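Local structure of EST1E (Clostridium proteoclasticum, 2WTM) at residues Glu50-Asn53 against Glu54-Val57; Phe244-Glu247 against Gln248-Lys251. The protein probably hydrolyses ester bonds, including those of ferulic acid esters, as a promiscuous serine esterase of the alpha/beta-hydrolase superfamily. All coordinates share one frame; numbering follows the deposited sequence.

Contact 1: Glu50-Asn53 against Glu54-Val57; sequences ETLN and EIGV
Asn53 reaches forward along the chain and grips the backbone of Val57: its ND2 donates to Val57 O at 3.0 Å with an N-H...O angle of 166°. The acceptor lies in the amide plane of Asn53, and the donor in the carbonyl plane of Val57. CG stands anti to the carbonyl carbon of Asn53 (chi1 -59°), which leaves the amide beside the backbone N of Asn53, the atom that Val57 O also passes close to. Two further bonds define how helix 43-54 stops. Val57 N donates to Leu52 O at 3.0 Å and Gly56 N to Asn53 O at 3.1 Å, the 6→1 and 5→2 bonds of a Schellman motif. Gly56 is its C-prime residue, with a phi of 99° at which a CB would collide with the preceding carbonyl oxygen. Leu52 and Val57, joined by the longer-range bond, also pack CB to CB at 4.1 Å. In the second shell, Gln49 NE2 holds Asn53 OD1, which identifies the amide oxygen, and ND2 is also hydrogen-bonded to Thr59 OG1. Cys30 of strand 27-33 meets both Leu52 and Val57. The last-turn carbonyls of Leu52 and Asn53 are thus satisfied by the reversing backbone, while Asn53 ties the helix end to the chain entering strand 58-62.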
ATOM      1  N   GLU A  50      14.229   2.668 -26.073  1.00 15.73           N
ATOM      2  CA  GLU A  50      14.587   2.730 -27.524  1.00 16.54           C
ATOM      3  C   GLU A  50      14.752   1.359 -28.091  1.00 14.99           C
ATOM      4  O   GLU A  50      14.249   1.060 -29.168  1.00 17.15           O
ATOM      5  CB  GLU A  50      15.837   3.584 -27.713  1.00 17.22           C
ATOM      6  CG  GLU A  50      15.495   5.056 -27.538  1.00 20.76           C
ATOM      7  CD  GLU A  50      16.616   6.021 -27.805  1.00 22.33           C
ATOM      8  OE1 GLU A  50      17.787   5.608 -27.811  1.00 28.56           O
ATOM      9  OE2 GLU A  50      16.303   7.222 -27.883  1.00 29.10           O
ATOM     10  N   THR A  51      15.427   0.497 -27.349  1.00 16.19           N
ATOM     11  CA  THR A  51      15.521  -0.895 -27.711  1.00 16.52           C
ATOM     12  C   THR A  51      14.184  -1.585 -27.924  1.00 16.99           C
ATOM     13  O   THR A  51      13.964  -2.301 -28.883  1.00 16.51           O
ATOM     14  CB  THR A  51      16.335  -1.665 -26.646  1.00 16.16           C
ATOM     15  OG1 THR A  51      17.665  -1.129 -26.586  1.00 20.01           O
ATOM     16  CG2 THR A  51      16.366  -3.117 -26.948  1.00 20.07           C
ATOM     17  N   LEU A  52      13.249  -1.389 -26.982  1.00 14.60           N
ATOM     18  CA  LEU A  52      11.942  -1.974 -27.117  1.00 14.33           C
ATOM     19  C   LEU A  52      11.222  -1.477 -28.358  1.00 13.75           C
ATOM     20  O   LEU A  52      10.638  -2.261 -29.078  1.00 15.80           O
ATOM     21  CB  LEU A  52      11.132  -1.802 -25.809  1.00 13.76           C
ATOM     22  CG  LEU A  52      11.741  -2.556 -24.638  1.00 15.05           C
ATOM     23  CD1 LEU A  52      11.157  -2.043 -23.372  1.00 16.59           C
ATOM     24  CD2 LEU A  52      11.442  -3.999 -24.800  1.00 20.52           C
ATOM     25  N   ASN A  53      11.220  -0.168 -28.580  1.00 14.54           N
ATOM     26  CA  ASN A  53      10.558   0.382 -29.742  1.00 15.12           C
ATOM     27  C   ASN A  53      11.166  -0.204 -31.039  1.00 16.87           C
ATOM     28  O   ASN A  53      10.464  -0.460 -31.968  1.00 17.95           O
ATOM     29  CB  ASN A  53      10.707   1.920 -29.805  1.00 16.23           C
ATOM     30  CG  ASN A  53      10.138   2.687 -28.597  1.00 15.46           C
ATOM     31  OD1 ASN A  53      10.588   3.794 -28.363  1.00 16.08           O
ATOM     32  ND2 ASN A  53       9.141   2.146 -27.901  1.00 14.73           N
ATOM     33  N   GLU A  54      12.458  -0.412 -31.028  1.00 18.66           N
ATOM     34  CA  GLU A  54      13.151  -0.960 -32.200  1.00 19.33           C
ATOM     35  C   GLU A  54      12.706  -2.361 -32.587  1.00 19.97           C
ATOM     36  O   GLU A  54      12.670  -2.708 -33.782  1.00 21.43           O
ATOM     37  CB  GLU A  54      14.595  -0.863 -31.885  1.00 23.17           C
ATOM     38  CG  GLU A  54      15.475  -1.232 -32.932  1.00 28.63           C
ATOM     39  CD  GLU A  54      16.818  -0.830 -32.551  1.00 33.76           C
ATOM     40  OE1 GLU A  54      17.555  -1.730 -32.076  1.00 36.32           O
ATOM     41  OE2 GLU A  54      17.074   0.400 -32.673  1.00 40.37           O
ATOM     42  N   ILE A  55      12.320  -3.211 -31.624  1.00 17.96           N
ATOM     43  CA  ILE A  55      11.792  -4.526 -31.936  1.00 16.39           C
ATOM     44  C   ILE A  55      10.267  -4.594 -32.090  1.00 16.18           C
ATOM     45  O   ILE A  55       9.685  -5.638 -32.231  1.00 18.23           O
ATOM     46  CB  ILE A  55      12.284  -5.598 -30.930  1.00 16.37           C
ATOM     47  CG1 ILE A  55      11.742  -5.310 -29.505  1.00 18.20           C
ATOM     48  CG2 ILE A  55      13.786  -5.640 -30.916  1.00 17.14           C
ATOM     49  CD1 ILE A  55      12.017  -6.423 -28.525  1.00 17.60           C
ATOM     50  N   GLY A  56       9.597  -3.443 -32.053  1.00 16.69           N
ATOM     51  CA  GLY A  56       8.167  -3.420 -32.265  1.00 15.48           C
ATOM     52  C   GLY A  56       7.261  -3.346 -31.053  1.00 16.40           C
ATOM     53  O   GLY A  56       6.098  -3.673 -31.131  1.00 16.70           O
ATOM     54  N   VAL A  57       7.848  -2.911 -29.963  1.00 15.76           N
ATOM     55  CA  VAL A  57       7.117  -2.785 -28.662  1.00 14.74           C
ATOM     56  C   VAL A  57       6.993  -1.320 -28.331  1.00 13.40           C
ATOM     57  O   VAL A  57       7.970  -0.605 -28.156  1.00 14.05           O
ATOM     58  CB  VAL A  57       7.866  -3.648 -27.555  1.00 14.51           C
ATOM     59  CG1 VAL A  57       7.209  -3.496 -26.151  1.00 13.17           C
ATOM     60  CG2 VAL A  57       7.869  -5.108 -27.912  1.00 14.29           C
TER

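Contact 2: Phe244-Glu247 against Gln248-Lys251; sequences FMLE and QIAK
A side chain folded back on its own helix, Gln248 against Phe244, dominates this i to i+4 contact in the last turns of helix 234-249, at the C terminus of the chain. Gln248 NE2 donates to Phe244 O at 3.3 Å, and the helical bond from Gln248 N reaches the same oxygen at 3.1 Å. Both donors belong to one residue, and they approach the oxygen from opposite faces of its carbonyl plane. A bend at chi2 (-46°) brings the amide back over the ring. NE2 lies 3.4 Å above the Phe244 ring plane, offset toward the rim, with amide and ring planes 32° apart. Gln248 CG makes a CH-pi contact, 4.2 Å from the ring centroid and 19° off its normal. This is the C-terminal helix of the alpha/beta-hydrolase fold, packed on the central sheet: Phe244 meets Ala127 and Ile129 of strand 125-131, and Tyr103 of strand 99-107 touches Met245, Gln248 and Ile249. Next along the helix, Ile249 N bonds Met245 O at 2.9 Å, and Met245 CE packs 4.0 Å from Ile249 CG2, the two side chains crossing at about a right angle. Where the backbone leaves the helix, Ala250 N makes a weak bond of 3.1 Å to Leu246 O.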
ATOM      1  N   PHE A 244      15.533 -11.243 -24.841  1.00 15.63           N
ATOM      2  CA  PHE A 244      14.465 -11.828 -24.078  1.00 15.53           C
ATOM      3  C   PHE A 244      13.103 -11.472 -24.613  1.00 15.47           C
ATOM      4  O   PHE A 244      12.192 -12.307 -24.660  1.00 15.88           O
ATOM      5  CB  PHE A 244      14.657 -11.386 -22.586  1.00 15.46           C
ATOM      6  CG  PHE A 244      13.493 -11.703 -21.686  1.00 15.75           C
ATOM      7  CD1 PHE A 244      13.349 -12.944 -21.141  1.00 18.81           C
ATOM      8  CD2 PHE A 244      12.565 -10.738 -21.383  1.00 16.56           C
ATOM      9  CE1 PHE A 244      12.284 -13.212 -20.268  1.00 16.52           C
ATOM     10  CE2 PHE A 244      11.472 -11.006 -20.548  1.00 14.81           C
ATOM     11  CZ  PHE A 244      11.377 -12.257 -19.980  1.00 16.17           C
ATOM     12  N   MET A 245      12.968 -10.202 -24.985  1.00 15.05           N
ATOM     13  CA  MET A 245      11.700  -9.670 -25.485  1.00 15.28           C
ATOM     14  C   MET A 245      11.363 -10.201 -26.880  1.00 16.02           C
ATOM     15  O   MET A 245      10.209 -10.536 -27.130  1.00 17.96           O
ATOM     16  CB  MET A 245      11.662  -8.133 -25.379  1.00 15.75           C
ATOM     17  CG  MET A 245      11.325  -7.627 -23.926  1.00 17.33           C
ATOM     18  SD  MET A 245       9.739  -8.226 -23.311  1.00 15.84           S
ATOM     19  CE  MET A 245       8.610  -7.382 -24.383  1.00 16.92           C
ATOM     20  N   LEU A 246      12.372 -10.367 -27.711  1.00 16.65           N
ATOM     21  CA  LEU A 246      12.125 -11.042 -29.019  1.00 18.89           C
ATOM     22  C   LEU A 246      11.590 -12.420 -28.802  1.00 19.35           C
ATOM     23  O   LEU A 246      10.653 -12.821 -29.532  1.00 20.54           O
ATOM     24  CB  LEU A 246      13.384 -11.082 -29.873  1.00 17.12           C
ATOM     25  CG  LEU A 246      13.700  -9.807 -30.557  1.00 20.04           C
ATOM     26  CD1 LEU A 246      15.070  -9.885 -31.176  1.00 19.79           C
ATOM     27  CD2 LEU A 246      12.659  -9.418 -31.559  1.00 19.65           C
ATOM     28  N   GLU A 247      12.126 -13.171 -27.825  1.00 18.34           N
ATOM     29  CA  GLU A 247      11.575 -14.478 -27.480  0.60 19.74           C
ATOM     30  C   GLU A 247      10.119 -14.403 -27.018  1.00 19.96           C
ATOM     31  O   GLU A 247       9.329 -15.278 -27.332  1.00 20.68           O
ATOM     32  CB  GLU A 247      12.422 -15.196 -26.430  0.60 19.90           C
ATOM     33  CG  GLU A 247      11.848 -16.521 -25.868  0.60 20.03           C
ATOM     34  CD  GLU A 247      12.851 -17.322 -25.034  0.60 22.35           C
ATOM     35  OE1 GLU A 247      14.060 -17.028 -25.077  0.60 27.55           O
ATOM     36  OE2 GLU A 247      12.425 -18.292 -24.355  0.60 27.97           O
ATOM     37  N   GLN A 248       9.737 -13.359 -26.251  1.00 17.74           N
ATOM     38  CA  GLN A 248       8.383 -13.296 -25.785  1.00 17.75           C
ATOM     39  C   GLN A 248       7.380 -12.922 -26.842  1.00 16.63           C
ATOM     40  O   GLN A 248       6.236 -13.375 -26.806  1.00 17.66           O
ATOM     41  CB  GLN A 248       8.218 -12.302 -24.588  1.00 16.95           C
ATOM     42  CG  GLN A 248       9.113 -12.491 -23.409  1.00 15.27           C
ATOM     43  CD  GLN A 248       9.205 -13.908 -22.985  1.00 16.92           C
ATOM     44  OE1 GLN A 248       8.204 -14.535 -22.756  1.00 21.15           O
ATOM     45  NE2 GLN A 248      10.446 -14.425 -22.850  1.00 22.01           N
ATOM     46  N   ILE A 249       7.746 -11.986 -27.709  1.00 17.93           N
ATOM     47  CA  ILE A 249       6.792 -11.417 -28.635  1.00 19.38           C
ATOM     48  C   ILE A 249       6.730 -12.218 -29.939  1.00 20.15           C
ATOM     49  O   ILE A 249       5.808 -11.996 -30.724  1.00 19.88           O
ATOM     50  CB  ILE A 249       7.058  -9.935 -28.999  1.00 18.60           C
ATOM     51  CG1 ILE A 249       8.348  -9.732 -29.818  1.00 17.92           C
ATOM     52  CG2 ILE A 249       7.140  -9.088 -27.727  1.00 20.54           C
ATOM     53  CD1 ILE A 249       8.591  -8.306 -30.250  1.00 18.62           C
ATOM     54  N   ALA A 250       7.673 -13.116 -30.150  1.00 22.28           N
ATOM     55  CA  ALA A 250       7.720 -13.812 -31.465  1.00 26.20           C
ATOM     56  C   ALA A 250       6.462 -14.663 -31.627  1.00 29.88           C
ATOM     57  O   ALA A 250       6.001 -15.298 -30.667  1.00 31.97           O
ATOM     58  CB  ALA A 250       8.995 -14.620 -31.632  1.00 26.00           C
ATOM     59  N   LYS A 251       5.896 -14.653 -32.840  1.00 32.62           N
ATOM     60  CA  LYS A 251       4.577 -15.227 -33.076  1.00 34.02           C
ATOM     61  C   LYS A 251       4.623 -16.209 -34.215  1.00 36.32           C
ATOM     62  O   LYS A 251       5.594 -16.271 -34.956  1.00 37.79           O
ATOM     63  CB  LYS A 251       3.562 -14.118 -33.373  1.00 35.62           C
ATOM     64  OXT LYS A 251       3.670 -16.970 -34.410  1.00 39.10           O
TER

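In the fold
From the N terminus, contact 1 comes first: it ends helix 43-54 and closes the short turn into strand 58-62. Contact 2 follows nearly two hundred residues later, in the last turns of helix 234-249. The two are in series, neither nesting nor crossing, yet their centres are about 11 Å apart. The turn of contact 1 packs directly on the C-terminal helix: Ile55 CD1 lies 3.6 Å from Met245 CB, and Leu52 CD2 rests against Met245 CG. Further along, Ile55 O lies 3.5 Å from Ile249 CD1. Two helices are thereby joined beside the central sheet, Leu52 reaching strand 27-33 and Met245 reaching strands 99-107 and 125-131.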